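PDB 3K7Y: aspartate aminotransferase from Plasmodium falciparum, which probably catalyses the reversible transfer of an amino group between L-aspartate and 2-oxoglutarate, giving oxaloacetate and L-glutamate, as a pyridoxal-phosphate-dependent homodimer. Local coordinates for residues Ser188-Glu193 with Phe219-Leu224; Asp45-Asp50 with Ser315-Arg320. All blocks are in the same frame, centred on the assembly; numbering follows the deposited sequence.

Contact 1 of 2, residues Ser188-Glu193 with Phe219-Leu224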
loop_
_atom_site.group_PDB
_atom_site.type_symbol
_atom_site.label_atom_id
_atom_site.label_comp_id
_atom_site.label_asym_id
_atom_site.label_seq_id
_atom_site.Cartn_x
_atom_site.Cartn_y
_atom_site.Cartn_z
ATOM N N SER A 188 10.109 11.893 -23.006
ATOM C CA SER A 188 10.294 13.267 -22.563
ATOM C C SER A 188 9.755 14.246 -23.600
ATOM O O SER A 188 10.242 15.361 -23.714
ATOM C CB SER A 188 11.776 13.554 -22.297
ATOM O OG SER A 188 12.410 12.444 -21.695
ATOM N N VAL A 189 8.741 13.820 -24.341
ATOM C CA VAL A 189 8.145 14.610 -25.413
ATOM C C VAL A 189 6.658 14.776 -25.096
ATOM O O VAL A 189 5.959 13.779 -24.974
ATOM C CB VAL A 189 8.307 13.862 -26.785
ATOM C CG1 VAL A 189 7.648 14.614 -27.900
ATOM C CG2 VAL A 189 9.771 13.633 -27.134
ATOM N N ASN A 190 6.180 16.012 -24.936
ATOM C CA ASN A 190 4.738 16.260 -24.672
ATOM C C ASN A 190 3.916 16.577 -25.931
ATOM O O ASN A 190 4.462 17.068 -26.921
ATOM C CB ASN A 190 4.481 17.296 -23.545
ATOM C CG ASN A 190 5.684 18.208 -23.252
ATOM O OD1 ASN A 190 6.839 17.819 -23.427
ATOM N ND2 ASN A 190 5.408 19.420 -22.777
ATOM N N ILE A 191 2.616 16.277 -25.893
ATOM C CA ILE A 191 1.700 16.506 -27.031
ATOM C C ILE A 191 1.380 17.999 -27.219
ATOM O O ILE A 191 0.787 18.608 -26.330
ATOM C CB ILE A 191 0.364 15.717 -26.838
ATOM C CG1 ILE A 191 0.629 14.210 -26.782
ATOM C CG2 ILE A 191 -0.653 16.046 -27.948
ATOM C CD1 ILE A 191 -0.486 13.395 -26.169
ATOM N N GLU A 192 1.760 18.579 -28.361
ATOM C CA GLU A 192 1.498 20.005 -28.655
ATOM C C GLU A 192 -0.009 20.324 -28.782
ATOM O O GLU A 192 -0.773 19.519 -29.330
ATOM C CB GLU A 192 2.204 20.415 -29.950
ATOM C CG GLU A 192 3.691 20.087 -30.010
ATOM C CD GLU A 192 4.256 20.138 -31.430
ATOM O OE1 GLU A 192 3.498 19.901 -32.402
ATOM O OE2 GLU A 192 5.469 20.404 -31.570
ATOM N N GLU A 193 -0.441 21.493 -28.311
ATOM C CA GLU A 193 -1.868 21.832 -28.397
ATOM C C GLU A 193 -2.381 21.804 -29.828
ATOM O O GLU A 193 -3.574 21.571 -30.043
ATOM C CB GLU A 193 -2.198 23.205 -27.804
ATOM C CG GLU A 193 -1.385 23.626 -26.602
ATOM C CD GLU A 193 -1.821 24.979 -26.054
ATOM O OE1 GLU A 193 -2.890 25.503 -26.477
ATOM O OE2 GLU A 193 -1.086 25.509 -25.187
ATOM N N PHE A 219 6.440 19.914 -14.745
ATOM C CA PHE A 219 7.788 19.705 -15.262
ATOM C C PHE A 219 7.911 19.956 -16.765
ATOM O O PHE A 219 8.999 20.227 -17.272
ATOM C CB PHE A 219 8.278 18.312 -14.894
ATOM C CG PHE A 219 8.599 18.162 -13.442
ATOM C CD1 PHE A 219 9.811 18.614 -12.935
ATOM C CD2 PHE A 219 7.689 17.569 -12.572
ATOM C CE1 PHE A 219 10.120 18.474 -11.579
ATOM C CE2 PHE A 219 7.989 17.418 -11.210
ATOM C CZ PHE A 219 9.208 17.874 -10.716
ATOM N N GLY A 220 6.791 19.886 -17.468
ATOM C CA GLY A 220 6.785 20.100 -18.907
ATOM C C GLY A 220 6.784 21.565 -19.268
ATOM O O GLY A 220 7.290 21.965 -20.322
ATOM N N HIS A 221 6.211 22.374 -18.385
ATOM C CA HIS A 221 6.064 23.802 -18.640
ATOM C C HIS A 221 6.471 24.650 -17.454
ATOM O O HIS A 221 7.056 24.149 -16.496
ATOM C CB HIS A 221 4.627 24.101 -19.045
ATOM C CG HIS A 221 4.229 23.459 -20.334
ATOM N ND1 HIS A 221 5.090 23.352 -21.404
ATOM C CD2 HIS A 221 3.062 22.906 -20.732
ATOM C CE1 HIS A 221 4.472 22.751 -22.402
ATOM N NE2 HIS A 221 3.239 22.474 -22.023
ATOM N N THR A 222 6.176 25.941 -17.540
ATOM C CA THR A 222 6.402 26.867 -16.436
ATOM C C THR A 222 5.142 26.933 -15.571
ATOM O O THR A 222 5.211 26.847 -14.345
ATOM C CB THR A 222 6.805 28.255 -16.958
ATOM O OG1 THR A 222 6.420 28.359 -18.334
ATOM C CG2 THR A 222 8.316 28.444 -16.854
ATOM N N ASN A 223 3.994 27.079 -16.225
ATOM C CA ASN A 223 2.708 26.975 -15.556
ATOM C C ASN A 223 2.358 25.509 -15.498
ATOM O O ASN A 223 2.565 24.790 -16.469
ATOM C CB ASN A 223 1.629 27.762 -16.316
ATOM C CG ASN A 223 0.260 27.722 -15.630
ATOM O OD1 ASN A 223 0.016 26.929 -14.718
ATOM N ND2 ASN A 223 -0.641 28.581 -16.081
ATOM N N LEU A 224 1.840 25.061 -14.359
ATOM C CA LEU A 224 1.589 23.634 -14.159
ATOM C C LEU A 224 0.160 23.250 -14.514
ATOM O O LEU A 224 -0.188 22.068 -14.528
ATOM C CB LEU A 224 1.971 23.183 -12.740
ATOM C CG LEU A 224 1.137 23.715 -11.582
ATOM C CD1 LEU A 224 0.021 22.748 -11.268
ATOM C CD2 LEU A 224 2.006 23.916 -10.363
#
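His221 carries CG anti to its own carbonyl carbon (chi1 -64°), and this torsion swings the imidazole out of the 219-224 loop until it meets the amide of Asn190. On the other side the Asn190 bond from CA to CB points at the opposing loop; chi1 of 20° carries the amide toward that loop, and chi2 turns ND2 rather than OD1 to His221. Both loops belong to the large domain of a fold-type I pyridoxal-phosphate enzyme. Strands 176-179 and 209-214 are parallel neighbours in its central sheet, joined through helix 193-206 in a beta-alpha-beta crossover. The first loop leads into that helix, and the second follows the strand that comes after it.

The touch itself is small. ND2 of Asn190 stands 3.5 Å from CE1 of His221, with NE2 of the same ring slightly farther off at 3.8 Å. The amide and imidazole planes are inclined by 50°, so the groups neither stack flat nor meet squarely. Although both are polar, they are held by van der Waals contact, since no hydrogen bond joins them. Beside this ring the two backbones make their nearest approach, CA of Asn190 to CA of Gly220 at 7.2 Å.

Surrounding loops cover both partners. Arg352 packs against Asn190, whereas Glu226 and Asp227 lie against His221, and Asp227 also accepts a hydrogen bond from the Gly220 backbone N. These acidic neighbours could favour a protonated imidazole. Glu193 adds a more distant carboxylate, its OE2 lying 6.2 Å from NE2 of His221. At the glycine the approach is loose: ND2 of Asn190 lies 4.0 Å from O of Gly220, too far for a hydrogen bond.

Contact 2 of 2, residues Asp45-Asp50 with Ser315-Arg320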
loop_
_atom_site.group_PDB
_atom_site.type_symbol
_atom_site.label_atom_id
_atom_site.label_comp_id
_atom_site.label_asym_id
_atom_site.label_seq_id
_atom_site.Cartn_x
_atom_site.Cartn_y
_atom_site.Cartn_z
ATOM N N ASP A 45 22.295 15.378 -4.408
ATOM C CA ASP A 45 21.557 14.534 -3.464
ATOM C C ASP A 45 20.065 14.863 -3.528
ATOM O O ASP A 45 19.694 15.951 -3.982
ATOM C CB ASP A 45 22.091 14.712 -2.038
ATOM C CG ASP A 45 22.264 16.172 -1.653
ATOM O OD1 ASP A 45 22.622 16.427 -0.482
ATOM O OD2 ASP A 45 22.053 17.059 -2.517
ATOM N N LEU A 46 19.224 13.938 -3.062
ATOM C CA LEU A 46 17.769 14.028 -3.253
ATOM C C LEU A 46 17.143 15.372 -2.880
ATOM O O LEU A 46 17.551 16.021 -1.914
ATOM C CB LEU A 46 17.053 12.908 -2.498
ATOM C CG LEU A 46 15.525 12.910 -2.644
ATOM C CD1 LEU A 46 15.122 12.449 -4.035
ATOM C CD2 LEU A 46 14.847 12.073 -1.563
ATOM N N HIS A 47 16.135 15.761 -3.651
ATOM C CA HIS A 47 15.459 17.037 -3.464
ATOM C C HIS A 47 14.351 16.995 -2.414
ATOM O O HIS A 47 13.775 15.932 -2.148
ATOM C CB HIS A 47 14.868 17.524 -4.787
ATOM C CG HIS A 47 14.154 18.834 -4.677
ATOM N ND1 HIS A 47 12.810 18.973 -4.945
ATOM C CD2 HIS A 47 14.592 20.060 -4.297
ATOM C CE1 HIS A 47 12.456 20.233 -4.762
ATOM N NE2 HIS A 47 13.519 20.913 -4.368
ATOM N N ILE A 48 14.065 18.160 -1.823
ATOM C CA ILE A 48 12.860 18.355 -1.008
ATOM C C ILE A 48 12.504 19.832 -0.808
ATOM O O ILE A 48 13.369 20.642 -0.522
ATOM C CB ILE A 48 12.914 17.573 0.358
ATOM C CG1 ILE A 48 11.504 17.469 0.980
ATOM C CG2 ILE A 48 13.987 18.157 1.309
ATOM C CD1 ILE A 48 11.088 16.070 1.327
ATOM N N PHE A 49 11.221 20.156 -0.954
ATOM C CA PHE A 49 10.706 21.508 -0.746
ATOM C C PHE A 49 10.770 21.979 0.715
ATOM O O PHE A 49 11.115 21.211 1.609
ATOM C CB PHE A 49 9.258 21.578 -1.232
ATOM C CG PHE A 49 9.103 21.384 -2.704
ATOM C CD1 PHE A 49 9.115 22.471 -3.565
ATOM C CD2 PHE A 49 8.945 20.113 -3.235
ATOM C CE1 PHE A 49 8.977 22.284 -4.941
ATOM C CE2 PHE A 49 8.807 19.921 -4.597
ATOM C CZ PHE A 49 8.815 21.002 -5.453
ATOM N N ASP A 50 10.444 23.249 0.947
ATOM C CA ASP A 50 10.277 23.768 2.301
ATOM C C ASP A 50 8.806 23.734 2.679
ATOM O O ASP A 50 8.459 23.438 3.819
ATOM C CB ASP A 50 10.825 25.195 2.419
ATOM C CG ASP A 50 12.322 25.231 2.707
ATOM O OD1 ASP A 50 13.101 24.559 1.997
ATOM O OD2 ASP A 50 12.720 25.950 3.644
ATOM N N SER A 315 7.546 25.945 -9.982
ATOM C CA SER A 315 7.782 26.676 -11.236
ATOM C C SER A 315 9.264 27.007 -11.459
ATOM O O SER A 315 9.774 26.885 -12.580
ATOM C CB SER A 315 6.946 27.945 -11.302
ATOM O OG SER A 315 6.733 28.295 -12.651
ATOM N N GLN A 316 9.933 27.424 -10.378
ATOM C CA GLN A 316 11.397 27.572 -10.311
ATOM C C GLN A 316 12.156 26.266 -10.600
ATOM O O GLN A 316 13.324 26.297 -10.976
ATOM C CB GLN A 316 11.830 28.125 -8.940
ATOM C CG GLN A 316 12.254 29.598 -8.924
ATOM C CD GLN A 316 11.145 30.575 -8.508
ATOM O OE1 GLN A 316 10.279 30.245 -7.699
ATOM N NE2 GLN A 316 11.190 31.793 -9.051
ATOM N N LEU A 317 11.506 25.121 -10.423
ATOM C CA LEU A 317 12.171 23.839 -10.686
ATOM C C LEU A 317 12.196 23.437 -12.169
ATOM O O LEU A 317 13.271 23.233 -12.726
ATOM C CB LEU A 317 11.604 22.721 -9.802
ATOM C CG LEU A 317 12.424 21.438 -9.706
ATOM C CD1 LEU A 317 13.894 21.743 -9.508
ATOM C CD2 LEU A 317 11.914 20.584 -8.568
ATOM N N SER A 318 11.030 23.337 -12.802
ATOM C CA SER A 318 10.970 22.996 -14.223
ATOM C C SER A 318 11.855 23.925 -15.066
ATOM O O SER A 318 12.458 23.490 -16.053
ATOM C CB SER A 318 9.535 23.037 -14.741
ATOM O OG SER A 318 9.083 24.377 -14.851
ATOM N N GLN A 319 11.926 25.202 -14.684
ATOM C CA GLN A 319 12.842 26.127 -15.352
ATOM C C GLN A 319 14.261 25.544 -15.290
ATOM O O GLN A 319 14.830 25.195 -16.321
ATOM C CB GLN A 319 12.781 27.551 -14.757
ATOM C CG GLN A 319 13.900 27.882 -13.728
ATOM C CD GLN A 319 13.953 29.345 -13.254
ATOM O OE1 GLN A 319 13.054 30.143 -13.525
ATOM N NE2 GLN A 319 15.022 29.690 -12.534
ATOM N N ARG A 320 14.803 25.381 -14.080
ATOM C CA ARG A 320 16.193 24.954 -13.912
ATOM C C ARG A 320 16.474 23.697 -14.728
ATOM O O ARG A 320 17.487 23.617 -15.424
ATOM C CB ARG A 320 16.544 24.736 -12.435
ATOM C CG ARG A 320 17.970 24.218 -12.230
ATOM C CD ARG A 320 18.282 23.735 -10.788
ATOM N NE ARG A 320 17.752 22.404 -10.429
ATOM C CZ ARG A 320 18.166 21.223 -10.908
ATOM N NH1 ARG A 320 19.122 21.131 -11.831
ATOM N NH2 ARG A 320 17.588 20.111 -10.469
#
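Leu317 reaches from helix 304-335 to the paired rings of His47 and Phe49, and one methyl does the touching. Its CB already points at the 45-50 loop, yet CB itself touches neither ring. CG, anti to the backbone N (chi1 -165°), carries the branch farther outward but still stops short of contact. At CG the two methyls part: CD1 likewise stays clear of both rings, while CD2 goes on into the angle between them. There CD2 of Leu317 lies 3.9 Å from CE1 of His47, with ND1 of that imidazole also near, and 4.4 Å from CZ of Phe49. It approaches both rings obliquely.

The receiving surface is shaped within the loop itself. His47 and Leu317 extend toward each other from opposite directions, and the imidazole sets an edge over the phenyl ring, with CE1 of His47 3.6 Å above the plane of the Phe49 ring and over its centre. Phe49 is therefore covered on one face by His47, while Trp310, earlier on the same helix as Leu317, meets it edge-to-face.

In this aminotransferase fold the contact joins the N-terminal part of the chain, just ahead of helix 50-62, to the long helix that in relatives runs from the large domain to the small one. The loop also borders the dimer interface: Leu46 and Ile48 pack on Lys66 and Lys64 of the second subunit.

Between Leu317 and the two rings the contact is wholly dispersive. It depends on fit and carries no directional bond, because the methyl can neither donate to nor accept from the imidazole nitrogens.

Helix 304-335 links the two contacts, whose centres are about 17 Å apart: it carries one side of contact 2 and is hydrogen-bonded to loop 219-224 of contact 1, which is nested in the chain closed by contact 2. The two probable bonds run from His221 O to Ser318 OG at 2.6 Å and from Thr222 O to Ser315 OG at 2.7 Å. The Phe219 ring also lies on that helix, its CE1 4.1 Å from CD2 of Leu317. Neither contact touches the cofactor: the side chains of Asn190 and Phe49 are about 12 Å and about 13 Å from bound pyridoxal phosphate, and that of Leu317 about 8 Å from the side chain of cofactor-binding Lys249.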